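Local coordinates for peroxisomal membrane protein LPX1 (Saccharomyces cerevisiae, PDB 2Y6U), which hydrolyses acyl esters in the peroxisome, with lipase and phospholipase A activity, at residues P136-V141 / H342-T347. Numbering follows the deposited sequence.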
loop_
_atom_site.group_PDB
_atom_site.type_symbol
_atom_site.label_atom_id
_atom_site.label_comp_id
_atom_site.label_asym_id
_atom_site.label_seq_id
_atom_site.Cartn_x
_atom_site.Cartn_y
_atom_site.Cartn_z
ATOM N N PRO A 136 0.171 20.865 -12.322
ATOM C CA PRO A 136 0.299 20.792 -10.865
ATOM C C PRO A 136 -1.045 20.527 -10.216
ATOM O O PRO A 136 -1.999 21.264 -10.499
ATOM C CB PRO A 136 0.726 22.198 -10.475
ATOM C CG PRO A 136 0.163 23.067 -11.510
ATOM C CD PRO A 136 0.003 22.253 -12.770
ATOM N N ALA A 137 -1.096 19.532 -9.335
ATOM C CA ALA A 137 -2.355 19.015 -8.884
ATOM C C ALA A 137 -2.395 19.150 -7.360
ATOM O O ALA A 137 -1.339 19.167 -6.685
ATOM C CB ALA A 137 -2.454 17.582 -9.268
ATOM N N LEU A 138 -3.598 19.275 -6.847
ATOM C CA LEU A 138 -3.855 19.070 -5.445
ATOM C C LEU A 138 -5.038 18.106 -5.347
ATOM O O LEU A 138 -6.017 18.267 -6.015
ATOM C CB LEU A 138 -4.222 20.366 -4.739
ATOM C CG LEU A 138 -3.047 21.379 -4.556
ATOM C CD1 LEU A 138 -3.513 22.757 -3.987
ATOM C CD2 LEU A 138 -1.824 20.811 -3.662
ATOM N N ASN A 139 -4.855 17.093 -4.514
ATOM C CA ASN A 139 -5.805 16.038 -4.458
ATOM C C ASN A 139 -6.454 16.026 -3.110
ATOM O O ASN A 139 -5.748 16.084 -2.083
ATOM C CB ASN A 139 -5.059 14.742 -4.650
ATOM C CG ASN A 139 -4.340 14.624 -6.037
ATOM O OD1 ASN A 139 -4.850 15.076 -7.059
ATOM N ND2 ASN A 139 -3.074 14.138 -6.008
ATOM N N VAL A 140 -7.750 15.839 -3.107
ATOM C CA VAL A 140 -8.547 15.908 -1.881
ATOM C C VAL A 140 -9.392 14.646 -1.786
ATOM O O VAL A 140 -9.940 14.217 -2.795
ATOM C CB VAL A 140 -9.520 17.070 -1.946
ATOM C CG1 VAL A 140 -10.412 17.140 -0.579
ATOM C CG2 VAL A 140 -8.807 18.378 -2.314
ATOM N N VAL A 141 -9.388 13.988 -0.630
ATOM C CA VAL A 141 -10.249 12.802 -0.413
ATOM C C VAL A 141 -11.291 13.185 0.588
ATOM O O VAL A 141 -10.976 13.833 1.561
ATOM C CB VAL A 141 -9.452 11.548 0.032
ATOM C CG1 VAL A 141 -8.641 11.815 1.321
ATOM C CG2 VAL A 141 -10.387 10.257 0.152
ATOM N N HIS A 342 -11.099 25.870 -0.706
ATOM C CA HIS A 342 -10.644 27.204 -1.082
ATOM C C HIS A 342 -9.525 27.713 -0.173
ATOM O O HIS A 342 -8.488 28.178 -0.658
ATOM C CB HIS A 342 -11.829 28.203 -1.015
ATOM C CG HIS A 342 -11.467 29.602 -1.371
ATOM N ND1 HIS A 342 -11.305 30.013 -2.675
ATOM C CD2 HIS A 342 -11.268 30.699 -0.600
ATOM C CE1 HIS A 342 -11.029 31.314 -2.691
ATOM N NE2 HIS A 342 -10.987 31.752 -1.449
ATOM N N GLU A 343 -9.703 27.619 1.137
ATOM C CA GLU A 343 -8.671 28.140 2.035
ATOM C C GLU A 343 -7.363 27.331 1.835
ATOM O O GLU A 343 -6.282 27.865 1.866
ATOM C CB GLU A 343 -9.123 28.026 3.501
ATOM C CG GLU A 343 -10.276 28.948 3.899
ATOM C CD GLU A 343 -9.971 30.461 3.760
ATOM O OE1 GLU A 343 -8.823 30.912 4.005
ATOM O OE2 GLU A 343 -10.891 31.209 3.411
ATOM N N PHE A 344 -7.500 26.025 1.662
ATOM C CA PHE A 344 -6.305 25.166 1.529
ATOM C C PHE A 344 -5.474 25.547 0.303
ATOM O O PHE A 344 -4.246 25.783 0.408
ATOM C CB PHE A 344 -6.723 23.668 1.530
ATOM C CG PHE A 344 -5.564 22.723 1.403
ATOM C CD1 PHE A 344 -4.856 22.343 2.510
ATOM C CD2 PHE A 344 -5.113 22.292 0.157
ATOM C CE1 PHE A 344 -3.688 21.584 2.431
ATOM C CE2 PHE A 344 -3.949 21.459 0.056
ATOM C CZ PHE A 344 -3.214 21.158 1.198
ATOM N N VAL A 345 -6.135 25.680 -0.864
ATOM C CA VAL A 345 -5.446 26.128 -2.079
ATOM C C VAL A 345 -4.744 27.501 -1.919
ATOM O O VAL A 345 -3.581 27.677 -2.288
ATOM C CB VAL A 345 -6.394 26.212 -3.275
ATOM C CG1 VAL A 345 -5.628 26.681 -4.538
ATOM C CG2 VAL A 345 -7.127 24.905 -3.495
ATOM N N LEU A 346 -5.438 28.446 -1.315
ATOM C CA LEU A 346 -4.899 29.773 -1.151
ATOM C C LEU A 346 -3.579 29.800 -0.402
ATOM O O LEU A 346 -2.732 30.638 -0.708
ATOM C CB LEU A 346 -5.912 30.694 -0.453
ATOM C CG LEU A 346 -6.825 31.514 -1.377
ATOM C CD1 LEU A 346 -7.550 32.565 -0.565
ATOM C CD2 LEU A 346 -6.053 32.200 -2.517
ATOM N N THR A 347 -3.396 28.911 0.568
ATOM C CA THR A 347 -2.172 28.882 1.335
ATOM C C THR A 347 -1.179 27.814 0.854
ATOM O O THR A 347 -0.110 27.633 1.448
ATOM C CB THR A 347 -2.500 28.672 2.846
ATOM O OG1 THR A 347 -3.138 27.428 3.035
ATOM C CG2 THR A 347 -3.449 29.789 3.382
#
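L138 turns CG to chi1 -71° and then extends CD1 away from its own CA, at chi2 173°, which brings both of its methyls against CE2 of F344 and lets CD1 go on to V345. From the other side F344 and V345 answer it: both hold their chi1 near 180°, which carries the phenyl ring of F344 and the CG1 methyl of V345 in directions anti to the backbone N. L138 CD1 lies 4.3 Å from F344 CE2 and approaches the ring obliquely, with L138 CD2 equally near that ring carbon. L138 CD1 is also 4.2 Å from V345 CG2, the nearer methyl of that valine, V345 CG1 being only slightly farther off. CD1 thus touches both residues, on two flanks roughly at right angles. No hydrogen bond joins the segments, and these separations describe a light apolar contact, with 118 Å² buried in all and the CA atoms of L138 and V345 8.0 Å apart.

Neighbouring strands widen the surface on which the helix rests. V345 also touches L53 of strand 51-58, and F344 reaches L164 of strand 164-168. Strand 137-144 lies between those two, parallel to both, in the central mixed sheet. Its far end leads into a GxSxG sequence consistent with a nucleophile elbow. A late helix packed by apolar side chains across parallel strands in this way is characteristic of the alpha/beta hydrolase fold.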